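Local atomic coordinates of type III restriction-modification enzyme EcoP15I Res subunit (Escherichia coli, PDB entry 4ZCF), a protein that acts with the Mod subunit as a type III restriction enzyme, cleaving DNA 25-27 base pairs downstream of one of two inversely oriented 5'-CAGCAG-3' sites. Residues P12-G17 and T91-K96; V18-N23 and K58-F63; Q51-N56 and A246-R251. All blocks are in the same frame, centred on the assembly; numbering follows the deposited sequence.

Contact 1 (P12-G17 and T91-K96). With AMP (adenosine monophosphate), chain H.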
loop_
_atom_site.group_PDB
_atom_site.type_symbol
_atom_site.label_atom_id
_atom_site.label_comp_id
_atom_site.label_asym_id
_atom_site.label_seq_id
_atom_site.Cartn_x
_atom_site.Cartn_y
_atom_site.Cartn_z
ATOM N N PRO C 12 28.734 -28.096 15.877
ATOM C CA PRO C 12 29.118 -29.243 15.026
ATOM C C PRO C 12 27.966 -30.022 14.420
ATOM O O PRO C 12 28.046 -30.356 13.237
ATOM C CB PRO C 12 29.996 -30.104 15.952
ATOM C CG PRO C 12 30.512 -29.150 16.981
ATOM C CD PRO C 12 29.368 -28.195 17.210
ATOM N N HIS C 13 26.887 -30.258 15.212
ATOM C CA HIS C 13 25.679 -30.980 14.797
ATOM C C HIS C 13 24.894 -30.238 13.721
ATOM O O HIS C 13 24.089 -30.853 13.031
ATOM C CB HIS C 13 24.797 -31.344 16.004
ATOM C CG HIS C 13 24.029 -30.195 16.587
ATOM N ND1 HIS C 13 24.564 -29.405 17.597
ATOM C CD2 HIS C 13 22.787 -29.747 16.293
ATOM C CE1 HIS C 13 23.636 -28.505 17.873
ATOM N NE2 HIS C 13 22.551 -28.669 17.111
ATOM N N GLN C 14 25.134 -28.914 13.581
ATOM C CA GLN C 14 24.535 -28.048 12.561
ATOM C C GLN C 14 25.369 -28.014 11.278
ATOM O O GLN C 14 24.821 -28.290 10.209
ATOM C CB GLN C 14 24.257 -26.641 13.098
ATOM C CG GLN C 14 22.972 -26.589 13.925
ATOM C CD GLN C 14 22.738 -25.310 14.691
ATOM O OE1 GLN C 14 21.711 -25.155 15.345
ATOM N NE2 GLN C 14 23.671 -24.368 14.657
ATOM N N LYS C 15 26.692 -27.710 11.389
ATOM C CA LYS C 15 27.654 -27.648 10.278
ATOM C C LYS C 15 27.670 -28.949 9.507
ATOM O O LYS C 15 27.853 -28.920 8.296
ATOM C CB LYS C 15 29.049 -27.351 10.804
ATOM N N ALA C 16 27.439 -30.087 10.205
ATOM C CA ALA C 16 27.371 -31.430 9.625
ATOM C C ALA C 16 26.209 -31.558 8.628
ATOM O O ALA C 16 26.392 -32.115 7.546
ATOM C CB ALA C 16 27.256 -32.467 10.732
ATOM N N GLY C 17 25.059 -30.983 8.972
ATOM C CA GLY C 17 23.886 -30.955 8.099
ATOM C C GLY C 17 24.035 -30.010 6.915
ATOM O O GLY C 17 23.495 -30.269 5.838
ATOM N N THR C 91 16.034 -24.952 11.523
ATOM C CA THR C 91 15.724 -23.689 10.863
ATOM C C THR C 91 17.026 -22.981 10.517
ATOM O O THR C 91 17.239 -22.667 9.350
ATOM C CB THR C 91 14.754 -22.860 11.727
ATOM O OG1 THR C 91 13.669 -23.690 12.132
ATOM C CG2 THR C 91 14.207 -21.649 11.003
ATOM N N TYR C 92 17.913 -22.764 11.511
ATOM C CA TYR C 92 19.231 -22.166 11.278
ATOM C C TYR C 92 20.006 -22.929 10.173
ATOM O O TYR C 92 20.600 -22.289 9.299
ATOM C CB TYR C 92 20.061 -22.123 12.570
ATOM C CG TYR C 92 21.484 -21.654 12.335
ATOM C CD1 TYR C 92 21.786 -20.302 12.238
ATOM C CD2 TYR C 92 22.523 -22.568 12.175
ATOM C CE1 TYR C 92 23.089 -19.869 11.992
ATOM C CE2 TYR C 92 23.825 -22.148 11.923
ATOM C CZ TYR C 92 24.105 -20.796 11.829
ATOM O OH TYR C 92 25.389 -20.388 11.552
ATOM N N THR C 93 19.993 -24.293 10.228
ATOM C CA THR C 93 20.661 -25.189 9.284
ATOM C C THR C 93 20.166 -24.999 7.844
ATOM O O THR C 93 20.990 -24.821 6.952
ATOM C CB THR C 93 20.614 -26.644 9.784
ATOM O OG1 THR C 93 21.320 -26.747 11.030
ATOM C CG2 THR C 93 21.191 -27.627 8.779
ATOM N N TYR C 94 18.838 -25.014 7.618
ATOM C CA TYR C 94 18.309 -24.798 6.281
ATOM C C TYR C 94 18.566 -23.392 5.747
ATOM O O TYR C 94 18.776 -23.217 4.547
ATOM C CB TYR C 94 16.870 -25.315 6.094
ATOM C CG TYR C 94 15.702 -24.550 6.680
ATOM C CD1 TYR C 94 15.402 -23.255 6.248
ATOM C CD2 TYR C 94 14.756 -25.195 7.466
ATOM C CE1 TYR C 94 14.267 -22.583 6.700
ATOM C CE2 TYR C 94 13.617 -24.535 7.922
ATOM C CZ TYR C 94 13.380 -23.226 7.544
ATOM O OH TYR C 94 12.247 -22.595 8.001
ATOM N N ILE C 95 18.609 -22.401 6.647
ATOM C CA ILE C 95 18.914 -21.026 6.263
ATOM C C ILE C 95 20.389 -20.937 5.878
ATOM O O ILE C 95 20.702 -20.396 4.817
ATOM C CB ILE C 95 18.472 -19.989 7.325
ATOM C CG1 ILE C 95 16.924 -19.937 7.409
ATOM C CG2 ILE C 95 19.030 -18.620 6.981
ATOM C CD1 ILE C 95 16.341 -19.399 8.726
ATOM N N LYS C 96 21.284 -21.517 6.702
ATOM C CA LYS C 96 22.714 -21.530 6.396
ATOM C C LYS C 96 22.996 -22.256 5.073
ATOM O O LYS C 96 23.854 -21.810 4.325
ATOM C CB LYS C 96 23.555 -22.102 7.548
ATOM C CG LYS C 96 25.013 -21.677 7.434
ATOM C CD LYS C 96 25.882 -22.153 8.595
ATOM C CE LYS C 96 27.299 -22.430 8.142
ATOM N NZ LYS C 96 27.911 -21.272 7.425
HETATM P P AMP H . 10.454 -24.246 13.014
HETATM O O1P AMP H . 9.225 -25.075 13.003
HETATM O O2P AMP H . 11.544 -25.244 12.876
HETATM O O3P AMP H . 10.446 -23.550 11.702
HETATM O "O5'" AMP H . 10.563 -23.248 14.253
HETATM C "C5'" AMP H . 11.680 -23.303 15.122
HETATM C "C4'" AMP H . 12.052 -21.948 15.636
HETATM O "O4'" AMP H . 13.212 -22.034 16.507
HETATM C "C3'" AMP H . 12.454 -21.055 14.514
HETATM O "O3'" AMP H . 11.310 -20.323 14.071
HETATM C "C2'" AMP H . 13.527 -20.194 15.044
HETATM O "O2'" AMP H . 12.987 -18.969 15.562
HETATM C "C1'" AMP H . 14.133 -20.954 16.179
HETATM N N9 AMP H . 15.436 -21.427 15.930
HETATM C C8 AMP H . 15.707 -22.360 15.039
HETATM N N7 AMP H . 17.041 -22.634 15.056
HETATM C C5 AMP H . 17.610 -21.792 16.116
HETATM C C6 AMP H . 18.884 -21.543 16.702
HETATM N N6 AMP H . 20.040 -22.226 16.246
HETATM N N1 AMP H . 18.976 -20.632 17.705
HETATM C C2 AMP H . 17.921 -19.964 18.148
HETATM N N3 AMP H . 16.701 -20.143 17.649
HETATM C C4 AMP H . 16.473 -21.027 16.650
#

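Contact 2 (V18-N23 and K58-F63)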
loop_
_atom_site.group_PDB
_atom_site.type_symbol
_atom_site.label_atom_id
_atom_site.label_comp_id
_atom_site.label_asym_id
_atom_site.label_seq_id
_atom_site.Cartn_x
_atom_site.Cartn_y
_atom_site.Cartn_z
ATOM N N VAL C 18 24.756 -28.894 7.101
ATOM C CA VAL C 18 24.976 -27.936 6.019
ATOM C C VAL C 18 25.793 -28.637 4.947
ATOM O O VAL C 18 25.398 -28.649 3.791
ATOM C CB VAL C 18 25.663 -26.625 6.490
ATOM C CG1 VAL C 18 25.795 -25.641 5.339
ATOM C CG2 VAL C 18 24.926 -25.984 7.663
ATOM N N ASP C 19 26.904 -29.268 5.363
ATOM C CA ASP C 19 27.864 -30.000 4.533
ATOM C C ASP C 19 27.201 -31.179 3.834
ATOM O O ASP C 19 27.459 -31.402 2.653
ATOM C CB ASP C 19 29.043 -30.491 5.393
ATOM C CG ASP C 19 29.920 -29.414 6.021
ATOM O OD1 ASP C 19 29.582 -28.212 5.892
ATOM O OD2 ASP C 19 30.918 -29.775 6.680
ATOM N N ALA C 20 26.326 -31.912 4.551
ATOM C CA ALA C 20 25.637 -33.066 3.998
ATOM C C ALA C 20 24.751 -32.734 2.779
ATOM O O ALA C 20 24.675 -33.554 1.866
ATOM C CB ALA C 20 24.870 -33.791 5.082
ATOM N N VAL C 21 24.155 -31.511 2.717
ATOM C CA VAL C 21 23.349 -31.056 1.560
ATOM C C VAL C 21 24.299 -30.506 0.488
ATOM O O VAL C 21 24.075 -30.720 -0.709
ATOM C CB VAL C 21 22.237 -30.028 1.930
ATOM C CG1 VAL C 21 21.379 -29.657 0.721
ATOM C CG2 VAL C 21 21.351 -30.547 3.054
ATOM N N MET C 22 25.359 -29.798 0.918
ATOM C CA MET C 22 26.360 -29.240 -0.004
ATOM C C MET C 22 27.155 -30.311 -0.788
ATOM O O MET C 22 27.454 -30.094 -1.972
ATOM C CB MET C 22 27.314 -28.269 0.724
ATOM C CG MET C 22 26.712 -26.887 1.003
ATOM S SD MET C 22 25.638 -26.189 -0.284
ATOM C CE MET C 22 26.814 -25.805 -1.562
ATOM N N ASN C 23 27.480 -31.458 -0.129
ATOM C CA ASN C 23 28.232 -32.573 -0.725
ATOM C C ASN C 23 27.488 -33.303 -1.874
ATOM O O ASN C 23 28.141 -33.914 -2.720
ATOM C CB ASN C 23 28.712 -33.555 0.338
ATOM C CG ASN C 23 29.743 -33.025 1.298
ATOM O OD1 ASN C 23 30.673 -32.300 0.923
ATOM N ND2 ASN C 23 29.616 -33.419 2.566
ATOM N N LYS C 58 25.908 -41.399 -2.143
ATOM C CA LYS C 58 26.582 -42.581 -1.563
ATOM C C LYS C 58 27.740 -42.169 -0.648
ATOM O O LYS C 58 27.822 -42.642 0.482
ATOM C CB LYS C 58 27.078 -43.507 -2.669
ATOM N N ASN C 59 28.578 -41.231 -1.111
ATOM C CA ASN C 59 29.707 -40.705 -0.351
ATOM C C ASN C 59 29.294 -39.919 0.904
ATOM O O ASN C 59 30.014 -39.981 1.903
ATOM C CB ASN C 59 30.646 -39.908 -1.254
ATOM C CG ASN C 59 31.660 -40.753 -1.993
ATOM O OD1 ASN C 59 32.211 -41.732 -1.462
ATOM N ND2 ASN C 59 31.976 -40.358 -3.220
ATOM N N VAL C 60 28.116 -39.213 0.862
ATOM C CA VAL C 60 27.547 -38.468 2.007
ATOM C C VAL C 60 27.043 -39.467 3.055
ATOM O O VAL C 60 27.331 -39.310 4.243
ATOM C CB VAL C 60 26.410 -37.469 1.622
ATOM C CG1 VAL C 60 25.913 -36.701 2.848
ATOM C CG2 VAL C 60 26.859 -36.492 0.548
ATOM N N GLN C 61 26.272 -40.480 2.606
ATOM C CA GLN C 61 25.705 -41.537 3.448
ATOM C C GLN C 61 26.807 -42.288 4.198
ATOM O O GLN C 61 26.713 -42.462 5.421
ATOM C CB GLN C 61 24.816 -42.472 2.618
ATOM C CG GLN C 61 23.576 -41.765 2.085
ATOM C CD GLN C 61 22.517 -42.713 1.594
ATOM O OE1 GLN C 61 22.446 -43.047 0.410
ATOM N NE2 GLN C 61 21.630 -43.122 2.487
ATOM N N ALA C 62 27.889 -42.636 3.475
ATOM C CA ALA C 62 29.084 -43.311 3.992
ATOM C C ALA C 62 29.757 -42.510 5.108
ATOM O O ALA C 62 30.050 -43.065 6.168
ATOM C CB ALA C 62 30.072 -43.546 2.855
ATOM N N PHE C 63 29.987 -41.205 4.871
ATOM C CA PHE C 63 30.620 -40.297 5.819
ATOM C C PHE C 63 29.778 -40.079 7.075
ATOM O O PHE C 63 30.329 -40.031 8.173
ATOM C CB PHE C 63 30.911 -38.959 5.135
ATOM C CG PHE C 63 31.888 -38.072 5.866
ATOM C CD1 PHE C 63 33.259 -38.215 5.676
ATOM C CD2 PHE C 63 31.439 -37.059 6.706
ATOM C CE1 PHE C 63 34.167 -37.377 6.340
ATOM C CE2 PHE C 63 32.345 -36.222 7.367
ATOM C CZ PHE C 63 33.702 -36.387 7.180
#

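Contact 3 (Q51-N56 and A246-R251)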
loop_
_atom_site.group_PDB
_atom_site.type_symbol
_atom_site.label_atom_id
_atom_site.label_comp_id
_atom_site.label_asym_id
_atom_site.label_seq_id
_atom_site.Cartn_x
_atom_site.Cartn_y
_atom_site.Cartn_z
ATOM N N GLN C 51 24.696 -40.364 -12.485
ATOM C CA GLN C 51 25.834 -41.043 -11.844
ATOM C C GLN C 51 26.497 -40.140 -10.791
ATOM O O GLN C 51 26.656 -40.573 -9.646
ATOM C CB GLN C 51 26.842 -41.588 -12.904
ATOM C CG GLN C 51 28.207 -42.107 -12.380
ATOM C CD GLN C 51 28.161 -43.054 -11.184
ATOM O OE1 GLN C 51 28.690 -42.753 -10.102
ATOM N NE2 GLN C 51 27.546 -44.217 -11.345
ATOM N N GLN C 52 26.841 -38.886 -11.181
ATOM C CA GLN C 52 27.426 -37.845 -10.320
ATOM C C GLN C 52 26.604 -37.714 -9.036
ATOM O O GLN C 52 27.127 -37.973 -7.955
ATOM C CB GLN C 52 27.454 -36.492 -11.056
ATOM C CG GLN C 52 28.627 -36.310 -12.018
ATOM C CD GLN C 52 29.922 -35.905 -11.341
ATOM O OE1 GLN C 52 29.973 -35.583 -10.142
ATOM N NE2 GLN C 52 31.003 -35.904 -12.111
ATOM N N TYR C 53 25.290 -37.400 -9.183
ATOM C CA TYR C 53 24.294 -37.247 -8.124
ATOM C C TYR C 53 24.163 -38.533 -7.309
ATOM O O TYR C 53 24.122 -38.461 -6.072
ATOM C CB TYR C 53 22.953 -36.795 -8.736
ATOM C CG TYR C 53 21.801 -36.600 -7.771
ATOM C CD1 TYR C 53 21.704 -35.451 -6.992
ATOM C CD2 TYR C 53 20.742 -37.505 -7.731
ATOM C CE1 TYR C 53 20.606 -35.231 -6.159
ATOM C CE2 TYR C 53 19.640 -37.297 -6.902
ATOM C CZ TYR C 53 19.572 -36.155 -6.121
ATOM O OH TYR C 53 18.491 -35.960 -5.292
ATOM N N TYR C 54 24.173 -39.712 -7.988
ATOM C CA TYR C 54 24.151 -41.004 -7.295
ATOM C C TYR C 54 25.416 -41.123 -6.396
ATOM O O TYR C 54 25.283 -41.415 -5.200
ATOM C CB TYR C 54 24.056 -42.205 -8.282
ATOM C CG TYR C 54 24.146 -43.552 -7.587
ATOM C CD1 TYR C 54 25.383 -44.140 -7.313
ATOM C CD2 TYR C 54 23.001 -44.199 -7.128
ATOM C CE1 TYR C 54 25.479 -45.314 -6.567
ATOM C CE2 TYR C 54 23.083 -45.397 -6.415
ATOM C CZ TYR C 54 24.323 -45.954 -6.139
ATOM O OH TYR C 54 24.401 -47.135 -5.434
ATOM N N ASN C 55 26.624 -40.892 -6.981
ATOM C CA ASN C 55 27.920 -41.003 -6.296
ATOM C C ASN C 55 28.101 -40.010 -5.156
ATOM O O ASN C 55 28.728 -40.346 -4.146
ATOM C CB ASN C 55 29.070 -40.878 -7.293
ATOM N N ASN C 56 27.562 -38.786 -5.322
ATOM C CA ASN C 56 27.632 -37.717 -4.325
ATOM C C ASN C 56 26.854 -38.112 -3.072
ATOM O O ASN C 56 27.389 -37.969 -1.973
ATOM C CB ASN C 56 27.162 -36.382 -4.921
ATOM C CG ASN C 56 28.052 -35.826 -6.026
ATOM O OD1 ASN C 56 29.042 -36.434 -6.456
ATOM N ND2 ASN C 56 27.696 -34.671 -6.556
ATOM N N ALA C 246 10.163 -27.692 -9.367
ATOM C CA ALA C 246 11.312 -27.227 -8.599
ATOM C C ALA C 246 12.599 -27.963 -8.996
ATOM O O ALA C 246 12.549 -29.143 -9.364
ATOM C CB ALA C 246 11.039 -27.402 -7.122
ATOM N N GLN C 247 13.750 -27.258 -8.933
ATOM C CA GLN C 247 15.041 -27.847 -9.291
ATOM C C GLN C 247 15.367 -29.007 -8.375
ATOM O O GLN C 247 15.708 -30.079 -8.870
ATOM C CB GLN C 247 16.172 -26.804 -9.308
ATOM C CG GLN C 247 16.231 -25.966 -10.577
ATOM C CD GLN C 247 17.319 -24.921 -10.504
ATOM O OE1 GLN C 247 18.506 -25.203 -10.666
ATOM N NE2 GLN C 247 16.941 -23.683 -10.275
ATOM N N TYR C 248 15.226 -28.795 -7.042
ATOM C CA TYR C 248 15.490 -29.746 -5.949
ATOM C C TYR C 248 14.667 -29.359 -4.734
ATOM O O TYR C 248 14.475 -28.168 -4.474
ATOM C CB TYR C 248 16.982 -29.737 -5.544
ATOM C CG TYR C 248 17.903 -30.343 -6.576
ATOM C CD1 TYR C 248 18.462 -29.563 -7.585
ATOM C CD2 TYR C 248 18.224 -31.695 -6.541
ATOM C CE1 TYR C 248 19.274 -30.125 -8.567
ATOM C CE2 TYR C 248 19.038 -32.267 -7.516
ATOM C CZ TYR C 248 19.561 -31.476 -8.526
ATOM O OH TYR C 248 20.354 -32.027 -9.496
ATOM N N ILE C 249 14.220 -30.364 -3.968
ATOM C CA ILE C 249 13.428 -30.182 -2.751
ATOM C C ILE C 249 14.187 -30.718 -1.520
ATOM O O ILE C 249 14.479 -31.913 -1.455
ATOM C CB ILE C 249 11.996 -30.790 -2.897
ATOM C CG1 ILE C 249 11.189 -30.115 -4.041
ATOM C CG2 ILE C 249 11.226 -30.735 -1.587
ATOM C CD1 ILE C 249 10.317 -31.045 -4.799
ATOM N N ILE C 250 14.480 -29.838 -0.535
ATOM C CA ILE C 250 15.174 -30.245 0.689
ATOM C C ILE C 250 14.194 -30.255 1.872
ATOM O O ILE C 250 13.739 -29.187 2.276
ATOM C CB ILE C 250 16.505 -29.476 0.977
ATOM C CG1 ILE C 250 17.298 -29.116 -0.310
ATOM C CG2 ILE C 250 17.380 -30.328 1.899
ATOM C CD1 ILE C 250 16.980 -27.798 -0.988
ATOM N N ARG C 251 13.846 -31.466 2.397
ATOM C CA ARG C 251 12.868 -31.658 3.490
ATOM C C ARG C 251 13.550 -31.731 4.846
ATOM O O ARG C 251 14.542 -32.449 4.998
ATOM C CB ARG C 251 11.981 -32.892 3.274
ATOM C CG ARG C 251 11.345 -33.021 1.883
ATOM C CD ARG C 251 10.363 -34.193 1.800
ATOM N NE ARG C 251 11.009 -35.494 2.023
ATOM C CZ ARG C 251 10.372 -36.658 2.133
ATOM N NH1 ARG C 251 9.049 -36.715 2.022
ATOM N NH2 ARG C 251 11.054 -37.777 2.351
#

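Contact 1 (P12-G17 and T91-K96)
Q14 reaches from helix 12-22 to Y92 and T93 and, in this buried contact, meets both by van der Waals packing. Its CG lies 3.3 Å from T93 OG1, while its CD comes to 3.7 Å from Y92 CD2. The two side chains cross at about a right angle, yet the amide plane lies only 31° from that of the tyrosine ring. Beyond CG the chain is extended (chi2 170°), which carries the amide past T93 to the tyrosine and toward the adenine of AMP. Further along, T93 CG2 sits 4.2 Å from the carbonyl C of G17. Polar bonds lead away from the interface: T93 OG1 bonds to the carbonyl of G89, and Y92 OH to H135. At the nucleotide, T91 OG1 lies 2.7 Å from AMP O2P, as the threonine of a GKT P-loop (G89-T91) stands beside phosphate; the placing of Q14 near the base is consistent with a helicase Q motif. The segment axes approach to 9.2 Å at a crossing angle of -40°. Strand 263-267 flanks helix 12-22 through H13 and A16, and helices 117-128 and 130-140 pack on helix 90-105 through I95.

Contact 2 (V18-N23 and K58-F63)
In the N-terminal RecA-like domain of the helicase motor, two helices running in roughly opposite directions meet where V60 of helix 50-64 packs on A20 and N23 of helix 12-22, beside strand 263-267, an outermost strand of the parallel sheet. The small A20 lets the backbones approach: A20 CA and V60 CA are 6.1 Å apart. The contact is carried by the two branches of V60. CG1, anti to the backbone N (chi1 -178°), rests against A20, 3.8 Å from its CB. CG2, beside the backbone N, turns to the later residue and meets N23 through its aliphatic root, V60 CG2 lying 3.5 Å from N23 CB and leaving the amide of N23 out of the touch. V60 thus straddles one turn of the partner helix. An alanine here would probably strip the A20 methyl and N23 CB of the two valine branches and open a gap between the helices. Strand 263-267 closes the contact from the sheet side, V264 touching both A20 and V60, while V21 turns to I250 and Y252 of strand 248-253. One branch also borders the backbone of the partner helix: V60 CG1 lies 3.5 Å from the carbonyl O of A20.

Contact 3 (Q51-N56 and A246-R251)
Y53 of helix 50-64 and Y248 of segment 246-251 meet through their rings. Y248 CE2 is the atom that does the touching: it lies 3.6 Å from Y53 CE1. The two neighbours of that carbon, Y53 CD1 and Y53 CZ, are each 4.2 Å from Y248 CE2, so the touch centres on Y53 CE1. The two side chains run alongside one another, pointing opposite ways. Their planes stand at 46° and their centroids are 5.8 Å apart, an oblique pair that is neither a stack nor a T-shaped contact. The reach is long, since Y53 CA and Y248 CA are 11.8 Å apart; Y53, with CG anti to the backbone N (chi1 179°), extends out from the helix to span its share.

In the next shell I80 of strand 79-84 touches both rings. F25 meets the Y248 ring edge-to-face, L48 adds to its packing, and the hydroxyl of Y53 is tethered to the carbonyl of S77. Farther out, backbone bonds fix Y248 to I223 and I249 to I80 in the parallel sheet, while N56 ND2 holds the helix to the carbonyls of V24 and V26. Across the interface itself only ring carbons meet and no hydrogen bond forms, which implies that dispersion and shape join helix and sheet here, with direction supplied by the bonds around them.

In the fold
The three contacts join helices 12-22 and 50-64 to each other and to helix 90-105 and strand 248-253 of the first RecA-like domain. Contact 1 and contact 2 share helix 12-22, and their centres are 13 Å apart; contact 2 and contact 3 share helix 50-64, with centres 11 Å apart. Contacts 1 and 3 are separated by 18 Å between centres and do not touch. Along the chain contact 2 nests inside the loop closed by contact 1, whereas contact 3 crosses both. The result is continuous packing from the AMP pocket through helix 12-22 and then helix 50-64 to strand 248-253, inside the parallel sheet next to strand 79-84, which leads into the P-loop.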